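Local structure of cyclic GMP-AMP synthase-like receptor (Tribolium castaneum, 7LT2) at residues T272-V284 with L331-I343. The protein senses double-stranded RNA and makes the cyclic dinucleotide 2',3'-cGAMP from ATP and GTP as an innate immune signal. Numbering follows the deposited sequence.
Sequences THPNIASYYIKTV and LIGHLAPITLNNI
In the helical HhH/H2TH-like domain of this Mab-21 family nucleotidyltransferase, the turn at His-273 to Ile-276 and the start of helix 278-291 pack against the loop and helix start at 331-343. Tyr-280 carries one end. Its ring is sandwiched: CB of Ala-277 sits over the centre of one face, and the backbone C of Leu-331 lies 4.2 Å above the other, nearer the rim. CG2 of Ile-332 presses obliquely on CD2 of Tyr-280 at 3.4 Å. The phenol OH reaches the edge of the His-334 imidazole, and a water bound to the same OH donates to Leu-331 O. Leu-331 spreads its CD1 over Thr-283, 3.3 Å from OG1, and against the Tyr-279 ring. Thr-283 OG1 is turned back to Tyr-279 O (2.8 Å), which also accepts from Thr-283 N on the opposite face of its carbonyl plane. Residues 278-282 probably line the ATP site; there Tyr-279 OH is hydrogen-bonded to Glu-248, which forms a salt bridge with Lys-282. At the other end Ile-276 CD1 meets Leu-335 CD1 at 3.9 Å and, more loosely, Leu-340 CD2. Ile-343 closes the contact with both branches: CG1 stands beside the backbone N (chi1 -66°) and carries CD1 to Asn-275 CB, which leaves CG2 anti to that N and 3.6 Å from His-273 CG, whose ring is held by ND1 to Thr-272 OG1 and by NE2 to Tyr-312 OH.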
ATOM      1  N   THR A 272      16.704 -12.377   7.097  1.00 21.11           N
ATOM      2  CA  THR A 272      17.143 -13.674   6.598  1.00 23.23           C
ATOM      3  C   THR A 272      16.698 -14.018   5.180  1.00 21.75           C
ATOM      4  O   THR A 272      17.365 -14.836   4.538  1.00 27.06           O
ATOM      5  CB  THR A 272      16.682 -14.798   7.543  1.00 29.48           C
ATOM      6  OG1 THR A 272      15.252 -14.870   7.557  1.00 27.62           O
ATOM      7  CG2 THR A 272      17.179 -14.539   8.968  1.00 28.51           C
ATOM      8  N   HIS A 273      15.602 -13.447   4.660  1.00 22.43           N
ATOM      9  CA  HIS A 273      15.138 -13.782   3.309  1.00 19.97           C
ATOM     10  C   HIS A 273      14.423 -12.602   2.655  1.00 18.27           C
ATOM     11  O   HIS A 273      13.210 -12.640   2.415  1.00 22.56           O
ATOM     12  CB  HIS A 273      14.256 -15.036   3.325  1.00 21.08           C
ATOM     13  CG  HIS A 273      13.104 -14.988   4.289  1.00 22.81           C
ATOM     14  ND1 HIS A 273      13.258 -15.183   5.646  1.00 20.56           N
ATOM     15  CD2 HIS A 273      11.774 -14.835   4.081  1.00 19.35           C
ATOM     16  CE1 HIS A 273      12.077 -15.125   6.234  1.00 25.37           C
ATOM     17  NE2 HIS A 273      11.160 -14.909   5.308  1.00 19.48           N
ATOM     18  N   PRO A 274      15.170 -11.559   2.277  1.00 21.34           N
ATOM     19  CA  PRO A 274      14.550 -10.411   1.592  1.00 21.92           C
ATOM     20  C   PRO A 274      14.011 -10.745   0.213  1.00 26.15           C
ATOM     21  O   PRO A 274      13.375  -9.884  -0.410  1.00 26.43           O
ATOM     22  CB  PRO A 274      15.697  -9.390   1.497  1.00 25.97           C
ATOM     23  CG  PRO A 274      16.797  -9.921   2.367  1.00 25.86           C
ATOM     24  CD  PRO A 274      16.627 -11.400   2.402  1.00 23.68           C
ATOM     25  N   ASN A 275      14.254 -11.963  -0.280  1.00 19.52           N
ATOM     26  CA  ASN A 275      13.685 -12.424  -1.540  1.00 21.97           C
ATOM     27  C   ASN A 275      12.161 -12.427  -1.539  1.00 25.15           C
ATOM     28  O   ASN A 275      11.558 -12.451  -2.617  1.00 23.84           O
ATOM     29  CB  ASN A 275      14.178 -13.838  -1.841  1.00 19.98           C
ATOM     30  CG  ASN A 275      15.640 -14.028  -1.503  1.00 21.54           C
ATOM     31  OD1 ASN A 275      16.027 -14.018  -0.336  1.00 21.73           O
ATOM     32  ND2 ASN A 275      16.465 -14.210  -2.532  1.00 21.16           N
ATOM     33  N   ILE A 276      11.531 -12.431  -0.363  1.00 19.08           N
ATOM     34  CA  ILE A 276      10.080 -12.527  -0.233  1.00 19.61           C
ATOM     35  C   ILE A 276       9.519 -11.126  -0.026  1.00 21.55           C
ATOM     36  O   ILE A 276       9.916 -10.422   0.908  1.00 22.00           O
ATOM     37  CB  ILE A 276       9.681 -13.450   0.930  1.00 18.68           C
ATOM     38  CG1 ILE A 276      10.246 -14.860   0.726  1.00 20.14           C
ATOM     39  CG2 ILE A 276       8.157 -13.466   1.107  1.00 18.81           C
ATOM     40  CD1 ILE A 276       9.675 -15.599  -0.474  1.00 23.38           C
ATOM     41  N   ALA A 277       8.592 -10.719  -0.890  1.00 18.05           N
ATOM     42  CA  ALA A 277       7.985  -9.402  -0.767  1.00 18.70           C
ATOM     43  C   ALA A 277       7.025  -9.348   0.422  1.00 18.14           C
ATOM     44  O   ALA A 277       6.384 -10.340   0.780  1.00 18.69           O
ATOM     45  CB  ALA A 277       7.241  -9.038  -2.052  1.00 20.57           C
ATOM     46  N   SER A 278       6.924  -8.160   1.025  1.00 19.74           N
ATOM     47  CA  SER A 278       6.072  -7.991   2.199  1.00 19.25           C
ATOM     48  C   SER A 278       4.619  -8.353   1.907  1.00 19.17           C
ATOM     49  O   SER A 278       3.934  -8.916   2.768  1.00 16.61           O
ATOM     50  CB  SER A 278       6.174  -6.558   2.719  1.00 20.55           C
ATOM     51  OG  SER A 278       7.480  -6.288   3.199  1.00 21.11           O
ATOM     52  N   TYR A 279       4.126  -8.050   0.702  1.00 19.28           N
ATOM     53  CA  TYR A 279       2.727  -8.360   0.412  1.00 18.18           C
ATOM     54  C   TYR A 279       2.476  -9.860   0.406  1.00 18.95           C
ATOM     55  O   TYR A 279       1.342 -10.295   0.638  1.00 18.44           O
ATOM     56  CB  TYR A 279       2.293  -7.750  -0.923  1.00 18.78           C
ATOM     57  CG  TYR A 279       0.803  -7.896  -1.191  1.00 21.94           C
ATOM     58  CD1 TYR A 279      -0.136  -7.208  -0.424  1.00 20.30           C
ATOM     59  CD2 TYR A 279       0.338  -8.729  -2.199  1.00 21.48           C
ATOM     60  CE1 TYR A 279      -1.501  -7.342  -0.667  1.00 20.60           C
ATOM     61  CE2 TYR A 279      -1.020  -8.864  -2.450  1.00 17.79           C
ATOM     62  CZ  TYR A 279      -1.935  -8.176  -1.679  1.00 20.40           C
ATOM     63  OH  TYR A 279      -3.281  -8.322  -1.943  1.00 20.72           O
ATOM     64  N   TYR A 280       3.510 -10.663   0.139  1.00 18.19           N
ATOM     65  CA  TYR A 280       3.332 -12.110   0.186  1.00 19.29           C
ATOM     66  C   TYR A 280       3.086 -12.575   1.614  1.00 17.67           C
ATOM     67  O   TYR A 280       2.303 -13.505   1.846  1.00 19.23           O
ATOM     68  CB  TYR A 280       4.551 -12.828  -0.408  1.00 17.30           C
ATOM     69  CG  TYR A 280       4.959 -12.360  -1.795  1.00 21.15           C
ATOM     70  CD1 TYR A 280       4.095 -11.617  -2.591  1.00 22.81           C
ATOM     71  CD2 TYR A 280       6.210 -12.670  -2.304  1.00 21.23           C
ATOM     72  CE1 TYR A 280       4.473 -11.187  -3.852  1.00 27.39           C
ATOM     73  CE2 TYR A 280       6.596 -12.252  -3.565  1.00 26.31           C
ATOM     74  CZ  TYR A 280       5.722 -11.510  -4.332  1.00 29.49           C
ATOM     75  OH  TYR A 280       6.100 -11.084  -5.587  1.00 32.52           O
ATOM     76  N   ILE A 281       3.749 -11.941   2.586  1.00 17.71           N
ATOM     77  CA  ILE A 281       3.487 -12.250   3.989  1.00 18.78           C
ATOM     78  C   ILE A 281       2.099 -11.768   4.388  1.00 15.93           C
ATOM     79  O   ILE A 281       1.346 -12.486   5.058  1.00 17.22           O
ATOM     80  CB  ILE A 281       4.581 -11.638   4.881  1.00 14.82           C
ATOM     81  CG1 ILE A 281       5.924 -12.316   4.607  1.00 18.00           C
ATOM     82  CG2 ILE A 281       4.219 -11.780   6.355  1.00 18.16           C
ATOM     83  CD1 ILE A 281       7.106 -11.587   5.212  1.00 19.53           C
ATOM     84  N   LYS A 282       1.737 -10.545   3.983  1.00 15.92           N
ATOM     85  CA  LYS A 282       0.382 -10.054   4.226  1.00 15.79           C
ATOM     86  C   LYS A 282      -0.652 -11.018   3.660  1.00 18.50           C
ATOM     87  O   LYS A 282      -1.655 -11.324   4.317  1.00 15.28           O
ATOM     88  CB  LYS A 282       0.210  -8.663   3.609  1.00 15.55           C
ATOM     89  CG  LYS A 282      -1.076  -7.945   4.019  1.00 15.87           C
ATOM     90  CD  LYS A 282      -1.292  -6.684   3.190  1.00 17.11           C
ATOM     91  CE  LYS A 282      -2.535  -5.923   3.643  1.00 20.26           C
ATOM     92  NZ  LYS A 282      -2.859  -4.803   2.712  1.00 17.06           N
ATOM     93  N   THR A 283      -0.401 -11.532   2.450  1.00 17.81           N
ATOM     94  CA  THR A 283      -1.331 -12.458   1.811  1.00 16.84           C
ATOM     95  C   THR A 283      -1.472 -13.746   2.611  1.00 20.70           C
ATOM     96  O   THR A 283      -2.581 -14.273   2.762  1.00 16.76           O
ATOM     97  CB  THR A 283      -0.870 -12.760   0.383  1.00 18.39           C
ATOM     98  OG1 THR A 283      -0.903 -11.557  -0.398  1.00 20.41           O
ATOM     99  CG2 THR A 283      -1.774 -13.803  -0.264  1.00 18.88           C
ATOM    100  N   VAL A 284      -0.358 -14.280   3.119  1.00 18.40           N
ATOM    101  CA  VAL A 284      -0.432 -15.469   3.964  1.00 16.32           C
ATOM    102  C   VAL A 284      -1.350 -15.216   5.157  1.00 16.25           C
ATOM    103  O   VAL A 284      -2.179 -16.062   5.512  1.00 17.79           O
ATOM    104  CB  VAL A 284       0.978 -15.902   4.405  1.00 18.38           C
ATOM    105  CG1 VAL A 284       0.909 -16.888   5.558  1.00 18.59           C
ATOM    106  CG2 VAL A 284       1.728 -16.517   3.230  1.00 18.08           C
ATOM    107  N   LEU A 331       1.490 -15.752  -6.212  1.00 21.67           N
ATOM    108  CA  LEU A 331       2.313 -14.567  -5.990  1.00 27.84           C
ATOM    109  C   LEU A 331       3.805 -14.882  -6.016  1.00 27.63           C
ATOM    110  O   LEU A 331       4.615 -13.997  -6.309  1.00 29.09           O
ATOM    111  CB  LEU A 331       1.939 -13.908  -4.661  1.00 23.16           C
ATOM    112  CG  LEU A 331       0.527 -13.330  -4.583  1.00 25.14           C
ATOM    113  CD1 LEU A 331       0.303 -12.633  -3.243  1.00 22.11           C
ATOM    114  CD2 LEU A 331       0.277 -12.374  -5.741  1.00 26.40           C
ATOM    115  N   ILE A 332       4.192 -16.115  -5.709  1.00 25.17           N
ATOM    116  CA  ILE A 332       5.596 -16.500  -5.748  1.00 27.82           C
ATOM    117  C   ILE A 332       5.866 -17.507  -6.864  1.00 25.92           C
ATOM    118  O   ILE A 332       6.885 -18.194  -6.845  1.00 25.09           O
ATOM    119  CB  ILE A 332       6.077 -17.033  -4.387  1.00 25.70           C
ATOM    120  CG1 ILE A 332       5.232 -18.223  -3.938  1.00 21.74           C
ATOM    121  CG2 ILE A 332       6.057 -15.930  -3.347  1.00 24.33           C
ATOM    122  CD1 ILE A 332       5.734 -18.866  -2.654  1.00 22.49           C
ATOM    123  N   GLY A 333       4.964 -17.598  -7.843  1.00 28.35           N
ATOM    124  CA  GLY A 333       5.167 -18.503  -8.960  1.00 30.16           C
ATOM    125  C   GLY A 333       6.396 -18.189  -9.787  1.00 28.49           C
ATOM    126  O   GLY A 333       6.899 -19.070 -10.494  1.00 28.93           O
ATOM    127  N   HIS A 334       6.902 -16.961  -9.704  1.00 31.56           N
ATOM    128  CA  HIS A 334       8.073 -16.549 -10.465  1.00 34.96           C
ATOM    129  C   HIS A 334       9.389 -16.826  -9.747  1.00 33.08           C
ATOM    130  O   HIS A 334      10.449 -16.701 -10.368  1.00 33.47           O
ATOM    131  CB  HIS A 334       7.986 -15.056 -10.793  1.00 35.14           C
ATOM    132  CG  HIS A 334       7.955 -14.176  -9.582  1.00 34.69           C
ATOM    133  ND1 HIS A 334       6.854 -14.088  -8.758  1.00 33.03           N
ATOM    134  CD2 HIS A 334       8.892 -13.357  -9.049  1.00 35.87           C
ATOM    135  CE1 HIS A 334       7.113 -13.249  -7.770  1.00 35.56           C
ATOM    136  NE2 HIS A 334       8.344 -12.793  -7.923  1.00 36.80           N
ATOM    137  N   LEU A 335       9.356 -17.200  -8.471  1.00 26.27           N
ATOM    138  CA  LEU A 335      10.585 -17.458  -7.731  1.00 25.65           C
ATOM    139  C   LEU A 335      11.070 -18.884  -7.959  1.00 29.88           C
ATOM    140  O   LEU A 335      10.273 -19.822  -8.050  1.00 31.23           O
ATOM    141  CB  LEU A 335      10.373 -17.209  -6.239  1.00 26.74           C
ATOM    142  CG  LEU A 335      10.082 -15.758  -5.855  1.00 31.54           C
ATOM    143  CD1 LEU A 335       9.865 -15.654  -4.361  1.00 28.33           C
ATOM    144  CD2 LEU A 335      11.219 -14.847  -6.297  1.00 33.27           C
ATOM    145  N   ALA A 336      12.389 -19.041  -8.035  1.00 25.38           N
ATOM    146  CA  ALA A 336      12.973 -20.325  -8.389  1.00 30.38           C
ATOM    147  C   ALA A 336      12.799 -21.333  -7.252  1.00 24.54           C
ATOM    148  O   ALA A 336      12.872 -20.963  -6.075  1.00 28.47           O
ATOM    149  CB  ALA A 336      14.454 -20.161  -8.720  1.00 33.09           C
ATOM    150  N   PRO A 337      12.562 -22.611  -7.576  1.00 26.19           N
ATOM    151  CA  PRO A 337      12.432 -23.634  -6.524  1.00 26.12           C
ATOM    152  C   PRO A 337      13.616 -23.700  -5.572  1.00 27.45           C
ATOM    153  O   PRO A 337      13.421 -23.896  -4.366  1.00 25.47           O
ATOM    154  CB  PRO A 337      12.281 -24.935  -7.329  1.00 29.05           C
ATOM    155  CG  PRO A 337      11.672 -24.499  -8.624  1.00 36.84           C
ATOM    156  CD  PRO A 337      12.258 -23.143  -8.916  1.00 29.02           C
ATOM    157  N   ILE A 338      14.842 -23.553  -6.081  1.00 26.02           N
ATOM    158  CA  ILE A 338      16.021 -23.581  -5.218  1.00 24.32           C
ATOM    159  C   ILE A 338      15.955 -22.465  -4.182  1.00 24.69           C
ATOM    160  O   ILE A 338      16.229 -22.685  -2.996  1.00 23.73           O
ATOM    161  CB  ILE A 338      17.303 -23.491  -6.069  1.00 27.65           C
ATOM    162  CG1 ILE A 338      17.519 -24.795  -6.838  1.00 26.13           C
ATOM    163  CG2 ILE A 338      18.517 -23.179  -5.199  1.00 30.90           C
ATOM    164  CD1 ILE A 338      18.622 -24.714  -7.870  1.00 28.64           C
ATOM    165  N   THR A 339      15.585 -21.257  -4.613  1.00 23.06           N
ATOM    166  CA  THR A 339      15.452 -20.133  -3.690  1.00 22.08           C
ATOM    167  C   THR A 339      14.418 -20.428  -2.607  1.00 21.46           C
ATOM    168  O   THR A 339      14.664 -20.204  -1.417  1.00 21.71           O
ATOM    169  CB  THR A 339      15.070 -18.869  -4.465  1.00 21.73           C
ATOM    170  OG1 THR A 339      16.050 -18.617  -5.480  1.00 25.89           O
ATOM    171  CG2 THR A 339      14.974 -17.666  -3.532  1.00 23.86           C
ATOM    172  N   LEU A 340      13.249 -20.930  -3.004  1.00 24.88           N
ATOM    173  CA  LEU A 340      12.196 -21.202  -2.030  1.00 22.39           C
ATOM    174  C   LEU A 340      12.571 -22.362  -1.113  1.00 22.22           C
ATOM    175  O   LEU A 340      12.244 -22.344   0.080  1.00 24.33           O
ATOM    176  CB  LEU A 340      10.884 -21.486  -2.752  1.00 22.68           C
ATOM    177  CG  LEU A 340      10.356 -20.317  -3.577  1.00 21.46           C
ATOM    178  CD1 LEU A 340       9.178 -20.757  -4.438  1.00 22.51           C
ATOM    179  CD2 LEU A 340       9.952 -19.170  -2.658  1.00 20.02           C
ATOM    180  N   ASN A 341      13.251 -23.380  -1.653  1.00 24.73           N
ATOM    181  CA  ASN A 341      13.734 -24.477  -0.818  1.00 24.24           C
ATOM    182  C   ASN A 341      14.702 -23.972   0.246  1.00 24.81           C
ATOM    183  O   ASN A 341      14.595 -24.336   1.422  1.00 27.30           O
ATOM    184  CB  ASN A 341      14.401 -25.551  -1.679  1.00 28.81           C
ATOM    185  CG  ASN A 341      13.400 -26.401  -2.449  1.00 27.50           C
ATOM    186  OD1 ASN A 341      12.204 -26.395  -2.157  1.00 31.37           O
ATOM    187  ND2 ASN A 341      13.892 -27.148  -3.434  1.00 29.76           N
ATOM    188  N   ASN A 342      15.659 -23.127  -0.149  1.00 22.97           N
ATOM    189  CA  ASN A 342      16.628 -22.608   0.811  1.00 22.49           C
ATOM    190  C   ASN A 342      15.947 -21.761   1.879  1.00 21.99           C
ATOM    191  O   ASN A 342      16.290 -21.851   3.063  1.00 27.38           O
ATOM    192  CB  ASN A 342      17.700 -21.784   0.096  1.00 22.76           C
ATOM    193  CG  ASN A 342      18.624 -22.633  -0.760  1.00 24.12           C
ATOM    194  OD1 ASN A 342      18.746 -23.845  -0.567  1.00 27.06           O
ATOM    195  ND2 ASN A 342      19.295 -21.991  -1.704  1.00 25.01           N
ATOM    196  N   ILE A 343      14.989 -20.922   1.480  1.00 21.60           N
ATOM    197  CA  ILE A 343      14.317 -20.072   2.456  1.00 23.67           C
ATOM    198  C   ILE A 343      13.495 -20.919   3.421  1.00 25.20           C
ATOM    199  O   ILE A 343      13.519 -20.695   4.636  1.00 24.01           O
ATOM    200  CB  ILE A 343      13.462 -19.008   1.744  1.00 23.62           C
ATOM    201  CG1 ILE A 343      14.365 -18.038   0.978  1.00 26.70           C
ATOM    202  CG2 ILE A 343      12.608 -18.238   2.751  1.00 19.00           C
ATOM    203  CD1 ILE A 343      13.616 -17.080   0.083  1.00 21.57           C
TER
HETATM  204  O   HOH W   1       3.739 -11.637  -7.620  1.00 34.35           O
HETATM  205  O   HOH W   2       9.128 -11.194  -6.262  1.00 50.48           O